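Local coordinates for periplasmic binding protein (Sulfurospirillum deleyianum, PDB 4PAG) that probably serves as the substrate-capturing periplasmic component of an ABC transporter, in the family of iron-siderophore and vitamin B12 binding proteins, at residues 170-175 and 199-204; 224-229 and 249-254; 18-23 and 90-95; 36-41 and 138-143; 159-164 and 291-296. All blocks are in the same frame, centred on the assembly; numbering follows the deposited sequence.

How the contacts relate
The contacts form two groups at opposite ends of the molecule. Contacts 3 and 4 lie by the three-stranded parallel sheet, their centres about 11 Å apart, and touch where Ile23 N meets Pro41 O. Contacts 1 and 2, also about 11 Å apart, belong to the four-stranded sheet and are linked by Lys172 and Glu228; contacts 1 and 3 lie about 40 Å apart, again between centres. Helix 141-163 spans the groups: contact 4 uses its start and contact 5 its end, their centres about 32 Å apart. Along the chain, contacts 3 and 4 interleave, and contacts 1 and 2 follow between the two segments of contact 5. This fits a two-lobed binding protein joined by one long helix.

Contact 1: 170-175 and 199-204; sequences RTKVYY and GGNLVH
Parallel strand pairing at the edge of the four-stranded sheet brings Lys172 and Val173 alongside Asn201 and Leu202. Three backbone bonds set the register: Asn201 N to Thr171 O at 2.8 Å, Val173 N to Asn201 O at 3.0 Å and Val203 N to Val173 O at 3.1 Å. Val173 and Leu202 lie side by side on one face, CG1 to CD2 4.0 Å, with Leu202 resting on Leu195 of helix 193-197. Strand 201-202 is an outermost one in this chain, while 172-176 pairs on its other edge with 229-232. Lys172 and Asn201 share the opposite face, where Asn201 ND2 donates to a water that donates to Arg170 O; Asn201 OD1 is held by Lys205. Past the pairing, Val203 crosses Tyr174 at about a right angle, CG1 anti to the carbonyl carbon (chi1 -66°) and CG2 at the ring edge, 3.8 Å from Tyr174 CD1. An alanine at Val203 would probably open a gap beside that edge and beside Lys172 CB, which CG1 touches at 4.0 Å.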
# COMPACT_ATOMS: atom_id res chain seq x y z
N ARG A 170 -11.18 10.12 18.95
CA ARG A 170 -10.26 9.62 17.93
C ARG A 170 -8.86 10.17 18.15
O ARG A 170 -8.68 11.36 18.39
CB ARG A 170 -10.75 9.99 16.53
CG ARG A 170 -12.11 9.41 16.16
CD ARG A 170 -12.00 7.97 15.74
NE ARG A 170 -13.30 7.31 15.52
CZ ARG A 170 -13.87 7.11 14.34
NH1 ARG A 170 -13.31 7.51 13.21
NH2 ARG A 170 -15.04 6.48 14.28
N THR A 171 -7.86 9.30 18.05
CA THR A 171 -6.47 9.65 18.33
C THR A 171 -5.91 10.59 17.26
O THR A 171 -5.94 10.26 16.08
CB THR A 171 -5.62 8.37 18.41
OG1 THR A 171 -6.15 7.51 19.42
CG2 THR A 171 -4.15 8.67 18.72
N LYS A 172 -5.39 11.74 17.67
CA LYS A 172 -4.72 12.65 16.74
C LYS A 172 -3.38 12.05 16.29
O LYS A 172 -2.56 11.65 17.12
CB LYS A 172 -4.50 14.02 17.37
CG LYS A 172 -5.79 14.78 17.66
CD LYS A 172 -5.57 15.92 18.64
CE LYS A 172 -4.71 17.03 18.05
NZ LYS A 172 -4.24 17.98 19.11
N VAL A 173 -3.17 12.00 14.98
CA VAL A 173 -1.97 11.40 14.43
C VAL A 173 -1.34 12.30 13.36
O VAL A 173 -2.03 12.91 12.53
CB VAL A 173 -2.24 9.95 13.90
CG1 VAL A 173 -3.37 9.92 12.87
CG2 VAL A 173 -0.99 9.33 13.31
N TYR A 174 -0.01 12.39 13.40
CA TYR A 174 0.79 13.08 12.41
C TYR A 174 1.58 12.05 11.63
O TYR A 174 2.29 11.22 12.21
CB TYR A 174 1.74 14.09 13.06
CG TYR A 174 2.65 14.78 12.08
CD1 TYR A 174 2.13 15.62 11.10
CD2 TYR A 174 4.02 14.56 12.09
CE1 TYR A 174 2.96 16.24 10.18
CE2 TYR A 174 4.86 15.18 11.18
CZ TYR A 174 4.32 16.02 10.23
OH TYR A 174 5.11 16.65 9.31
N TYR A 175 1.45 12.08 10.31
CA TYR A 175 2.20 11.19 9.42
C TYR A 175 3.47 11.91 8.99
O TYR A 175 3.42 12.85 8.21
CB TYR A 175 1.33 10.83 8.22
CG TYR A 175 1.94 9.87 7.22
CD1 TYR A 175 2.85 8.88 7.60
CD2 TYR A 175 1.57 9.93 5.88
CE1 TYR A 175 3.38 8.00 6.68
CE2 TYR A 175 2.10 9.05 4.95
CZ TYR A 175 3.01 8.09 5.34
OH TYR A 175 3.53 7.24 4.39
N GLY A 199 -8.95 4.68 12.23
CA GLY A 199 -9.60 5.52 13.24
C GLY A 199 -8.78 6.72 13.68
O GLY A 199 -9.02 7.29 14.74
N GLY A 200 -7.81 7.12 12.87
CA GLY A 200 -6.99 8.27 13.18
C GLY A 200 -7.65 9.59 12.84
O GLY A 200 -8.44 9.68 11.88
N ASN A 201 -7.34 10.61 13.63
CA ASN A 201 -7.67 11.99 13.31
C ASN A 201 -6.39 12.63 12.76
O ASN A 201 -5.52 13.11 13.52
CB ASN A 201 -8.18 12.70 14.56
CG ASN A 201 -8.51 14.15 14.33
OD1 ASN A 201 -8.24 14.70 13.27
ND2 ASN A 201 -9.08 14.79 15.33
N LEU A 202 -6.27 12.60 11.44
CA LEU A 202 -5.07 13.09 10.77
C LEU A 202 -4.99 14.62 10.91
O LEU A 202 -5.91 15.32 10.52
CB LEU A 202 -5.09 12.68 9.31
CG LEU A 202 -4.63 11.25 9.03
CD1 LEU A 202 -5.11 10.79 7.66
CD2 LEU A 202 -3.12 11.16 9.12
N VAL A 203 -3.90 15.12 11.46
CA VAL A 203 -3.87 16.52 11.90
C VAL A 203 -3.83 17.58 10.79
O VAL A 203 -4.30 18.69 11.01
CB VAL A 203 -2.74 16.79 12.92
CG1 VAL A 203 -3.02 16.03 14.19
CG2 VAL A 203 -1.37 16.43 12.35
N HIS A 204 -3.26 17.24 9.64
CA HIS A 204 -3.13 18.18 8.52
C HIS A 204 -4.34 18.02 7.58
O HIS A 204 -4.50 16.99 6.91
CB HIS A 204 -1.81 17.94 7.79
CG HIS A 204 -1.45 19.00 6.79
ND1 HIS A 204 -1.11 20.29 7.15
CD2 HIS A 204 -1.34 18.95 5.44
CE1 HIS A 204 -0.83 20.99 6.07
NE2 HIS A 204 -0.96 20.20 5.01
O HOH W 1 -9.95 13.59 17.69

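Contact 2: 224-229 and 249-254; sequences LYDPEV and VLKAVQ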
# COMPACT_ATOMS: atom_id res chain seq x y z
N LEU A 224 2.01 22.94 16.93
CA LEU A 224 0.62 23.40 17.04
C LEU A 224 -0.36 22.25 16.92
O LEU A 224 -1.34 22.19 17.66
CB LEU A 224 0.29 24.47 15.99
CG LEU A 224 0.92 25.83 16.21
CD1 LEU A 224 0.74 26.71 14.98
CD2 LEU A 224 0.35 26.51 17.45
N TYR A 225 -0.10 21.33 15.99
CA TYR A 225 -0.97 20.19 15.77
C TYR A 225 -1.04 19.26 16.99
O TYR A 225 -2.06 18.59 17.20
CB TYR A 225 -0.56 19.41 14.52
CG TYR A 225 -0.92 20.03 13.17
CD1 TYR A 225 -2.04 20.86 13.01
CD2 TYR A 225 -0.17 19.74 12.02
CE1 TYR A 225 -2.37 21.40 11.78
CE2 TYR A 225 -0.50 20.27 10.78
CZ TYR A 225 -1.60 21.10 10.66
OH TYR A 225 -1.93 21.63 9.43
N ASP A 226 0.02 19.21 17.79
CA ASP A 226 0.03 18.46 19.05
C ASP A 226 -0.46 17.00 18.86
O ASP A 226 -1.42 16.57 19.52
CB ASP A 226 -0.82 19.21 20.09
CG ASP A 226 -0.77 18.59 21.48
OD1 ASP A 226 0.26 17.98 21.84
OD2 ASP A 226 -1.77 18.72 22.23
N PRO A 227 0.18 16.24 17.96
CA PRO A 227 -0.34 14.88 17.76
C PRO A 227 -0.13 14.00 18.98
O PRO A 227 0.81 14.22 19.76
CB PRO A 227 0.49 14.37 16.57
CG PRO A 227 1.78 15.12 16.68
CD PRO A 227 1.39 16.49 17.15
N GLU A 228 -1.01 13.02 19.16
CA GLU A 228 -0.87 12.04 20.22
C GLU A 228 0.04 10.90 19.79
O GLU A 228 0.78 10.34 20.61
CB GLU A 228 -2.24 11.51 20.64
CG GLU A 228 -3.15 12.59 21.18
CD GLU A 228 -4.60 12.15 21.27
OE1 GLU A 228 -4.94 11.46 22.26
OE2 GLU A 228 -5.39 12.50 20.37
N VAL A 229 -0.02 10.55 18.51
CA VAL A 229 0.82 9.53 17.92
C VAL A 229 1.48 10.06 16.65
O VAL A 229 0.87 10.80 15.87
CB VAL A 229 0.02 8.25 17.59
CG1 VAL A 229 0.85 7.27 16.78
CG2 VAL A 229 -0.46 7.56 18.87
N VAL A 249 9.78 18.63 22.86
CA VAL A 249 8.61 19.47 23.14
C VAL A 249 7.28 18.73 22.89
O VAL A 249 6.27 19.04 23.50
CB VAL A 249 8.64 20.79 22.33
CG1 VAL A 249 8.54 20.55 20.83
CG2 VAL A 249 7.52 21.70 22.77
N LEU A 250 7.30 17.75 21.99
CA LEU A 250 6.09 17.04 21.62
C LEU A 250 5.72 15.96 22.64
O LEU A 250 6.56 15.14 23.02
CB LEU A 250 6.28 16.38 20.25
CG LEU A 250 6.51 17.32 19.07
CD1 LEU A 250 6.80 16.52 17.81
CD2 LEU A 250 5.32 18.24 18.84
N LYS A 251 4.45 15.94 23.05
CA LYS A 251 3.97 14.93 23.99
C LYS A 251 4.11 13.50 23.42
O LYS A 251 4.41 12.57 24.15
CB LYS A 251 2.52 15.19 24.41
CG LYS A 251 2.27 16.55 25.07
CD LYS A 251 2.60 16.59 26.56
CE LYS A 251 2.22 17.94 27.16
NZ LYS A 251 2.44 18.07 28.64
N ALA A 252 3.89 13.33 22.12
CA ALA A 252 4.06 12.03 21.50
C ALA A 252 5.49 11.52 21.71
O ALA A 252 5.70 10.33 21.93
CB ALA A 252 3.72 12.08 20.01
N VAL A 253 6.46 12.43 21.65
CA VAL A 253 7.87 12.07 21.81
C VAL A 253 8.16 11.72 23.28
O VAL A 253 8.82 10.72 23.55
CB VAL A 253 8.80 13.18 21.28
CG1 VAL A 253 10.25 12.93 21.69
CG2 VAL A 253 8.68 13.28 19.77
N GLN A 254 7.65 12.54 24.20
CA GLN A 254 7.70 12.25 25.64
C GLN A 254 7.12 10.89 25.99
O GLN A 254 7.69 10.16 26.79
CB GLN A 254 6.94 13.32 26.42
CG GLN A 254 7.59 14.70 26.37
CD GLN A 254 8.89 14.76 27.15
OE1 GLN A 254 9.10 14.00 28.08
NE2 GLN A 254 9.76 15.68 26.77
O HOH W 2 3.04 15.51 20.19
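Van der Waals packing centres on Ala252, whose CB lies against two successive carbonyls of the facing loop, 3.6 Å from Pro227 O and 3.5 Å from Glu228 O. A lighter contact has the OD1 of Asp226 4.1 Å from Lys251 CG, so the carboxylate meets the aliphatic part of the lysine, whose chain bends at chi2 (-82°), turning CD aside; the amino end leads away from the loop. These pieces lie at a beta-alpha-beta crossover between parallel neighbours 229-232 and 258-260: 224-229 leads from helix 219-225 into the first strand, and the short helix 251-254, in the connection, precedes the second. Ala252 and Leu250 also touch Ile230 of that first strand. The polar link is indirect. One water donates to Pro227 O at 2.6 Å and accepts from Ala252 N at 3.0 Å, serving an N-H in the first helical turn. Leu250 holds the N-cap position there, and Gln254 N bonds back to Leu250 O at 3.1 Å.

Contact 3: 18-23 and 90-95; sequences EHITRI and PDVIIT
Asp91 and Ile20 slide past each other in opposite directions, the aspartate reaching back along the 18-23 backbone while Ile20 CD1 lies 3.9 Å from Asp91 CB. With CG anti to its carbonyl carbon (chi1 -60°), Asp91 presents OD2 to two consecutive backbone N-H groups. Thr21 N meets Asp91 OD2 nearly in line with its C-O bond at 2.8 Å, whereas Arg22 N reaches the same OD2 from above the carboxylate plane at 3.1 Å; Thr21 OG1 adds a weak third bond. Asp91 N answers by donating to Arg22 O at 2.8 Å, so one residue holds the 18-23 loop by both side chain and backbone. This tie sits just before the three-stranded parallel sheet, where the chain enters edge strand 23-25 beside 92-96. Deeper in, Ile23 and Val92 lie side by side pointing the same way, CG1 to CG1 3.8 Å. Ile23 CG1 is anti to the backbone N (chi1 -166°), and the CD1 beyond it meets Ile94 CG1 at 3.8 Å, beside helix 28-37, whose Ile34 and Ile30 touch Ile23 and Ile94. Ile20 crosses Val92 at about a right angle, CG2 to CG1 4.1 Å. The Arg22 guanidinium turns to Ala88 O.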
# COMPACT_ATOMS: atom_id res chain seq x y z
N GLU A 18 -8.07 -17.10 -23.16
CA GLU A 18 -8.47 -18.06 -22.13
C GLU A 18 -7.43 -18.09 -21.01
O GLU A 18 -7.78 -18.02 -19.83
CB GLU A 18 -8.64 -19.45 -22.75
CG GLU A 18 -9.26 -20.49 -21.82
CD GLU A 18 -10.66 -20.13 -21.36
OE1 GLU A 18 -11.41 -19.48 -22.12
OE2 GLU A 18 -11.01 -20.50 -20.22
N HIS A 19 -6.16 -18.19 -21.39
CA HIS A 19 -5.07 -18.25 -20.42
C HIS A 19 -4.13 -17.06 -20.54
O HIS A 19 -3.51 -16.84 -21.58
CB HIS A 19 -4.30 -19.55 -20.58
CG HIS A 19 -5.12 -20.77 -20.30
ND1 HIS A 19 -5.54 -21.63 -21.29
CD2 HIS A 19 -5.64 -21.24 -19.14
CE1 HIS A 19 -6.26 -22.60 -20.75
NE2 HIS A 19 -6.34 -22.39 -19.45
N ILE A 20 -4.02 -16.30 -19.46
CA ILE A 20 -3.09 -15.18 -19.38
C ILE A 20 -1.76 -15.75 -18.89
O ILE A 20 -1.65 -16.19 -17.75
CB ILE A 20 -3.58 -14.11 -18.37
CG1 ILE A 20 -5.00 -13.65 -18.71
CG2 ILE A 20 -2.62 -12.93 -18.32
CD1 ILE A 20 -5.15 -12.97 -20.06
N THR A 21 -0.75 -15.75 -19.76
CA THR A 21 0.58 -16.23 -19.40
C THR A 21 1.59 -15.09 -19.25
O THR A 21 2.69 -15.31 -18.74
CB THR A 21 1.10 -17.22 -20.45
OG1 THR A 21 1.26 -16.53 -21.69
CG2 THR A 21 0.13 -18.39 -20.63
N ARG A 22 1.22 -13.89 -19.70
CA ARG A 22 2.08 -12.70 -19.59
C ARG A 22 1.21 -11.52 -19.15
O ARG A 22 0.21 -11.22 -19.79
CB ARG A 22 2.74 -12.38 -20.94
CG ARG A 22 3.53 -13.54 -21.54
CD ARG A 22 4.19 -13.16 -22.87
NE ARG A 22 5.23 -12.14 -22.70
CZ ARG A 22 6.48 -12.38 -22.28
NH1 ARG A 22 6.88 -13.61 -21.97
NH2 ARG A 22 7.33 -11.37 -22.15
N ILE A 23 1.59 -10.86 -18.06
CA ILE A 23 0.79 -9.76 -17.52
C ILE A 23 1.71 -8.66 -17.03
O ILE A 23 2.86 -8.92 -16.69
CB ILE A 23 -0.16 -10.26 -16.39
CG1 ILE A 23 -1.23 -9.22 -16.05
CG2 ILE A 23 0.62 -10.63 -15.13
CD1 ILE A 23 -2.38 -9.78 -15.24
N PRO A 90 2.69 -8.32 -23.10
CA PRO A 90 1.78 -8.85 -22.09
C PRO A 90 0.42 -9.13 -22.73
O PRO A 90 0.01 -8.38 -23.62
CB PRO A 90 1.68 -7.71 -21.08
CG PRO A 90 1.91 -6.48 -21.88
CD PRO A 90 2.87 -6.86 -22.98
N ASP A 91 -0.26 -10.19 -22.31
CA ASP A 91 -1.63 -10.47 -22.78
C ASP A 91 -2.60 -9.38 -22.34
O ASP A 91 -3.58 -9.07 -23.03
CB ASP A 91 -2.13 -11.82 -22.26
CG ASP A 91 -1.26 -12.99 -22.72
OD1 ASP A 91 -0.83 -12.99 -23.88
OD2 ASP A 91 -1.00 -13.91 -21.90
N VAL A 92 -2.34 -8.80 -21.17
CA VAL A 92 -3.19 -7.74 -20.64
C VAL A 92 -2.35 -6.86 -19.70
O VAL A 92 -1.36 -7.32 -19.12
CB VAL A 92 -4.43 -8.32 -19.93
CG1 VAL A 92 -4.03 -9.08 -18.67
CG2 VAL A 92 -5.45 -7.24 -19.62
N ILE A 93 -2.74 -5.59 -19.59
CA ILE A 93 -2.14 -4.66 -18.64
C ILE A 93 -3.22 -4.29 -17.63
O ILE A 93 -4.35 -3.99 -18.00
CB ILE A 93 -1.63 -3.38 -19.34
CG1 ILE A 93 -0.52 -3.73 -20.33
CG2 ILE A 93 -1.14 -2.35 -18.32
CD1 ILE A 93 -0.09 -2.57 -21.21
N ILE A 94 -2.88 -4.34 -16.35
CA ILE A 94 -3.78 -3.95 -15.29
C ILE A 94 -3.30 -2.61 -14.76
O ILE A 94 -2.14 -2.47 -14.38
CB ILE A 94 -3.77 -4.98 -14.13
CG1 ILE A 94 -4.02 -6.41 -14.64
CG2 ILE A 94 -4.81 -4.59 -13.10
CD1 ILE A 94 -5.36 -6.62 -15.33
N THR A 95 -4.19 -1.62 -14.75
CA THR A 95 -3.82 -0.28 -14.30
C THR A 95 -4.52 0.16 -13.02
O THR A 95 -5.50 -0.44 -12.57
CB THR A 95 -4.08 0.78 -15.40
OG1 THR A 95 -5.47 1.08 -15.49
CG2 THR A 95 -3.57 0.31 -16.74

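Contact 4: 36-41 and 138-143; sequences VIDDTP and MQKEER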
# COMPACT_ATOMS: atom_id res chain seq x y z
N VAL A 36 1.24 -11.56 -5.21
CA VAL A 36 0.70 -12.45 -4.20
C VAL A 36 -0.36 -13.41 -4.76
O VAL A 36 -0.60 -14.45 -4.17
CB VAL A 36 0.18 -11.71 -2.93
CG1 VAL A 36 1.35 -11.13 -2.14
CG2 VAL A 36 -0.85 -10.64 -3.27
N ILE A 37 -0.99 -13.07 -5.88
CA ILE A 37 -1.89 -14.00 -6.56
C ILE A 37 -1.05 -15.05 -7.30
O ILE A 37 -1.17 -16.25 -7.04
CB ILE A 37 -2.86 -13.28 -7.52
CG1 ILE A 37 -3.78 -12.34 -6.73
CG2 ILE A 37 -3.71 -14.29 -8.30
CD1 ILE A 37 -4.54 -11.37 -7.61
N ASP A 38 -0.19 -14.60 -8.21
CA ASP A 38 0.73 -15.50 -8.92
C ASP A 38 1.77 -14.66 -9.66
O ASP A 38 1.42 -13.88 -10.54
CB ASP A 38 -0.04 -16.38 -9.91
CG ASP A 38 0.84 -17.39 -10.63
OD1 ASP A 38 1.99 -17.64 -10.20
OD2 ASP A 38 0.38 -17.93 -11.65
N ASP A 39 3.04 -14.82 -9.30
CA ASP A 39 4.11 -14.05 -9.92
C ASP A 39 4.54 -14.60 -11.28
O ASP A 39 5.17 -13.89 -12.07
CB ASP A 39 5.32 -13.96 -8.99
CG ASP A 39 5.96 -15.30 -8.71
OD1 ASP A 39 5.21 -16.25 -8.38
OD2 ASP A 39 7.20 -15.40 -8.81
N THR A 40 4.17 -15.85 -11.57
CA THR A 40 4.61 -16.53 -12.78
C THR A 40 4.44 -15.68 -14.05
O THR A 40 5.39 -15.50 -14.79
CB THR A 40 3.92 -17.90 -12.94
OG1 THR A 40 4.07 -18.65 -11.72
CG2 THR A 40 4.54 -18.69 -14.07
N PRO A 41 3.24 -15.12 -14.28
CA PRO A 41 3.08 -14.39 -15.55
C PRO A 41 3.61 -12.93 -15.60
O PRO A 41 3.53 -12.31 -16.65
CB PRO A 41 1.58 -14.41 -15.77
CG PRO A 41 1.00 -14.45 -14.40
CD PRO A 41 2.00 -15.12 -13.49
N MSE A 138 -6.98 -13.60 -14.30
CA MSE A 138 -5.80 -14.46 -14.36
C MSE A 138 -6.11 -15.95 -14.32
O MSE A 138 -5.19 -16.75 -14.42
CB MSE A 138 -4.92 -14.08 -13.15
CG MSE A 138 -4.36 -12.66 -13.23
SE MSE A 138 -3.32 -12.17 -11.62
CE MSE A 138 -1.85 -13.45 -11.95
N GLN A 139 -7.37 -16.34 -14.16
CA GLN A 139 -7.76 -17.74 -13.93
C GLN A 139 -7.04 -18.32 -12.72
O GLN A 139 -6.54 -19.45 -12.77
CB GLN A 139 -7.50 -18.60 -15.17
CG GLN A 139 -8.16 -18.10 -16.46
CD GLN A 139 -9.56 -18.64 -16.64
OE1 GLN A 139 -10.33 -18.71 -15.69
NE2 GLN A 139 -9.89 -19.02 -17.87
N LYS A 140 -6.97 -17.53 -11.65
CA LYS A 140 -6.38 -17.93 -10.38
C LYS A 140 -7.43 -17.67 -9.29
O LYS A 140 -7.17 -17.02 -8.26
CB LYS A 140 -5.12 -17.11 -10.11
CG LYS A 140 -3.95 -17.40 -11.05
CD LYS A 140 -3.39 -18.81 -10.91
CE LYS A 140 -2.97 -19.10 -9.48
NZ LYS A 140 -2.12 -20.32 -9.39
N GLU A 141 -8.63 -18.19 -9.53
CA GLU A 141 -9.80 -17.86 -8.75
C GLU A 141 -9.69 -18.35 -7.29
O GLU A 141 -9.99 -17.60 -6.37
CB GLU A 141 -11.08 -18.41 -9.39
CG GLU A 141 -11.37 -17.90 -10.80
CD GLU A 141 -10.87 -18.82 -11.92
OE1 GLU A 141 -9.87 -19.57 -11.72
OE2 GLU A 141 -11.47 -18.78 -13.01
N GLU A 142 -9.26 -19.59 -7.09
CA GLU A 142 -9.20 -20.12 -5.71
C GLU A 142 -8.16 -19.38 -4.89
O GLU A 142 -8.41 -19.05 -3.73
CB GLU A 142 -8.93 -21.62 -5.67
CG GLU A 142 -10.04 -22.50 -6.22
CD GLU A 142 -11.39 -22.22 -5.59
OE1 GLU A 142 -11.45 -21.94 -4.37
OE2 GLU A 142 -12.40 -22.29 -6.32
N ARG A 143 -7.00 -19.11 -5.48
CA ARG A 143 -5.97 -18.33 -4.81
C ARG A 143 -6.47 -16.92 -4.49
O ARG A 143 -6.38 -16.47 -3.35
CB ARG A 143 -4.70 -18.27 -5.67
CG ARG A 143 -3.65 -17.30 -5.15
CD ARG A 143 -3.10 -17.71 -3.80
NE ARG A 143 -2.07 -16.80 -3.33
CZ ARG A 143 -1.56 -16.80 -2.10
NH1 ARG A 143 -1.97 -17.67 -1.18
NH2 ARG A 143 -0.62 -15.91 -1.77
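Arg143 spends two nitrogens on one oxygen: NE at 2.9 Å and NH2 at 2.8 Å both donate to Val36 O. The grip is side-on, the oxygen in the guanidinium plane and both donors in the carbonyl plane, which fixes the rotation of the group. Arg143 CG, anti to the backbone N (chi1 171°), rests 3.3 Å from Ile37 O, and NH1 bonds Leu307 O. A leucine here would probably leave Val36 O without these two donors and Leu307 O without this one. Ile37 CG2 packs on Lys140 CB at 3.6 Å and on the selenium of selenomethionine Met138 at 4.0 Å. The methyl CE of Met138 meets Pro41 CG at 3.9 Å. Asp38 OD1 accepts from Thr40 N in an Asx turn, and its OD2 lies 4.1 Å from Lys140 NZ, beyond a salt bridge. The positive guanidinium thus faces the carbonyl end of helix 28-37, whose dipole would probably strengthen the hold, and so joins that end to the start of helix 141-163.

Contact 5: 159-164 and 291-296; sequences KTFVAS and TRYPYK
Aromatic contacts dominate here, with Phe161 reaching across to Tyr293 and Pro294. Phe161 sits near the end of helix 141-163, the long helix that in this family of binding proteins runs between the two lobes; 291-296 is the loop joining helices 277-288 and 297-309. Phe161 CG is anti to the backbone N (chi1 169°), and the ring beyond it lies against that loop. Tyr293 turns its edge to the Phe161 face in a T-shaped pair, centroids 5.8 Å apart and planes at 88°. Pro294 shares the same face: its CD stands 4.0 Å from the Phe161 ring centroid, 30° off the normal, a CH-pi contact.

Plain packing adds to this. Arg292 CB lies at the ring edge, in its plane, 4.0 Å from Phe161 CE1, and the backbone Arg292 O approaches CE1 obliquely at 3.4 Å.

Polar ends look elsewhere, and no hydrogen bond joins the two segments. The Arg292 guanidinium forms a salt bridge with Glu169, and Tyr293 OH bonds His282. In the last part of the helical segment, Phe161 O accepts two bonds, from Ser164 N at 3.0 Å and from Ser164 OG at 2.6 Å, the hydroxyl lying in the carbonyl plane on a lone pair.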
# COMPACT_ATOMS: atom_id res chain seq x y z
N LYS A 159 -13.37 -2.14 10.71
CA LYS A 159 -14.52 -1.24 10.57
C LYS A 159 -15.41 -1.24 11.81
O LYS A 159 -15.84 -0.19 12.29
CB LYS A 159 -15.36 -1.62 9.35
CG LYS A 159 -16.46 -0.61 9.02
CD LYS A 159 -17.29 -1.04 7.82
CE LYS A 159 -18.19 0.11 7.38
NZ LYS A 159 -19.37 -0.35 6.59
N THR A 160 -15.69 -2.43 12.32
CA THR A 160 -16.49 -2.58 13.52
C THR A 160 -15.79 -1.98 14.73
O THR A 160 -16.41 -1.26 15.51
CB THR A 160 -16.85 -4.06 13.75
OG1 THR A 160 -17.63 -4.51 12.63
CG2 THR A 160 -17.67 -4.23 15.02
N PHE A 161 -14.49 -2.23 14.88
CA PHE A 161 -13.73 -1.61 15.97
C PHE A 161 -13.71 -0.07 15.90
O PHE A 161 -14.00 0.61 16.89
CB PHE A 161 -12.30 -2.14 16.04
CG PHE A 161 -11.42 -1.36 16.97
CD1 PHE A 161 -11.65 -1.40 18.33
CD2 PHE A 161 -10.41 -0.54 16.49
CE1 PHE A 161 -10.86 -0.67 19.21
CE2 PHE A 161 -9.63 0.21 17.35
CZ PHE A 161 -9.86 0.14 18.72
N VAL A 162 -13.38 0.48 14.73
CA VAL A 162 -13.30 1.93 14.57
C VAL A 162 -14.67 2.60 14.84
O VAL A 162 -14.73 3.65 15.49
CB VAL A 162 -12.73 2.32 13.19
CG1 VAL A 162 -12.88 3.81 12.94
CG2 VAL A 162 -11.26 1.94 13.12
N ALA A 163 -15.75 1.97 14.39
CA ALA A 163 -17.10 2.46 14.69
C ALA A 163 -17.39 2.57 16.19
O ALA A 163 -18.20 3.39 16.60
CB ALA A 163 -18.15 1.58 14.02
N SER A 164 -16.73 1.75 17.01
CA SER A 164 -16.92 1.81 18.47
C SER A 164 -16.18 2.96 19.17
O SER A 164 -16.36 3.18 20.37
CB SER A 164 -16.53 0.47 19.11
OG SER A 164 -15.12 0.33 19.24
N THR A 291 -4.91 0.56 24.37
CA THR A 291 -5.74 -0.07 25.39
C THR A 291 -7.06 -0.62 24.83
O THR A 291 -7.59 -1.59 25.37
CB THR A 291 -6.03 0.90 26.55
OG1 THR A 291 -6.73 2.04 26.07
CG2 THR A 291 -4.73 1.34 27.19
N ARG A 292 -7.59 -0.03 23.77
CA ARG A 292 -8.90 -0.44 23.23
C ARG A 292 -8.79 -1.48 22.11
O ARG A 292 -9.71 -2.27 21.92
CB ARG A 292 -9.67 0.77 22.70
CG ARG A 292 -10.14 1.78 23.75
CD ARG A 292 -10.09 3.19 23.15
NE ARG A 292 -11.00 4.16 23.74
CZ ARG A 292 -12.32 4.18 23.55
NH1 ARG A 292 -12.93 3.26 22.82
NH2 ARG A 292 -13.05 5.12 24.13
N TYR A 293 -7.69 -1.48 21.36
CA TYR A 293 -7.56 -2.40 20.21
C TYR A 293 -7.67 -3.85 20.71
O TYR A 293 -6.85 -4.28 21.49
CB TYR A 293 -6.24 -2.17 19.48
CG TYR A 293 -6.04 -3.07 18.28
CD1 TYR A 293 -6.70 -2.81 17.08
CD2 TYR A 293 -5.20 -4.16 18.35
CE1 TYR A 293 -6.52 -3.63 15.98
CE2 TYR A 293 -5.02 -4.99 17.25
CZ TYR A 293 -5.68 -4.72 16.07
OH TYR A 293 -5.48 -5.55 15.01
N PRO A 294 -8.69 -4.59 20.25
CA PRO A 294 -9.01 -5.87 20.87
C PRO A 294 -8.33 -7.12 20.29
O PRO A 294 -8.57 -8.21 20.79
CB PRO A 294 -10.52 -5.97 20.66
CG PRO A 294 -10.71 -5.35 19.33
CD PRO A 294 -9.70 -4.23 19.24
N TYR A 295 -7.50 -6.98 19.26
CA TYR A 295 -6.86 -8.14 18.62
C TYR A 295 -5.39 -8.25 19.02
O TYR A 295 -4.83 -7.35 19.64
CB TYR A 295 -7.01 -8.06 17.10
CG TYR A 295 -8.45 -7.96 16.68
CD1 TYR A 295 -9.30 -9.07 16.81
CD2 TYR A 295 -8.99 -6.77 16.21
CE1 TYR A 295 -10.65 -8.99 16.46
CE2 TYR A 295 -10.33 -6.68 15.85
CZ TYR A 295 -11.15 -7.79 15.98
OH TYR A 295 -12.47 -7.70 15.64
N LYS A 296 -4.79 -9.39 18.69
CA LYS A 296 -3.37 -9.62 18.91
C LYS A 296 -2.66 -9.38 17.59
O LYS A 296 -2.73 -10.21 16.67
CB LYS A 296 -3.13 -11.03 19.45
CG LYS A 296 -3.79 -11.24 20.81
CD LYS A 296 -4.41 -12.62 20.98
CE LYS A 296 -3.50 -13.57 21.73
NZ LYS A 296 -4.29 -14.68 22.35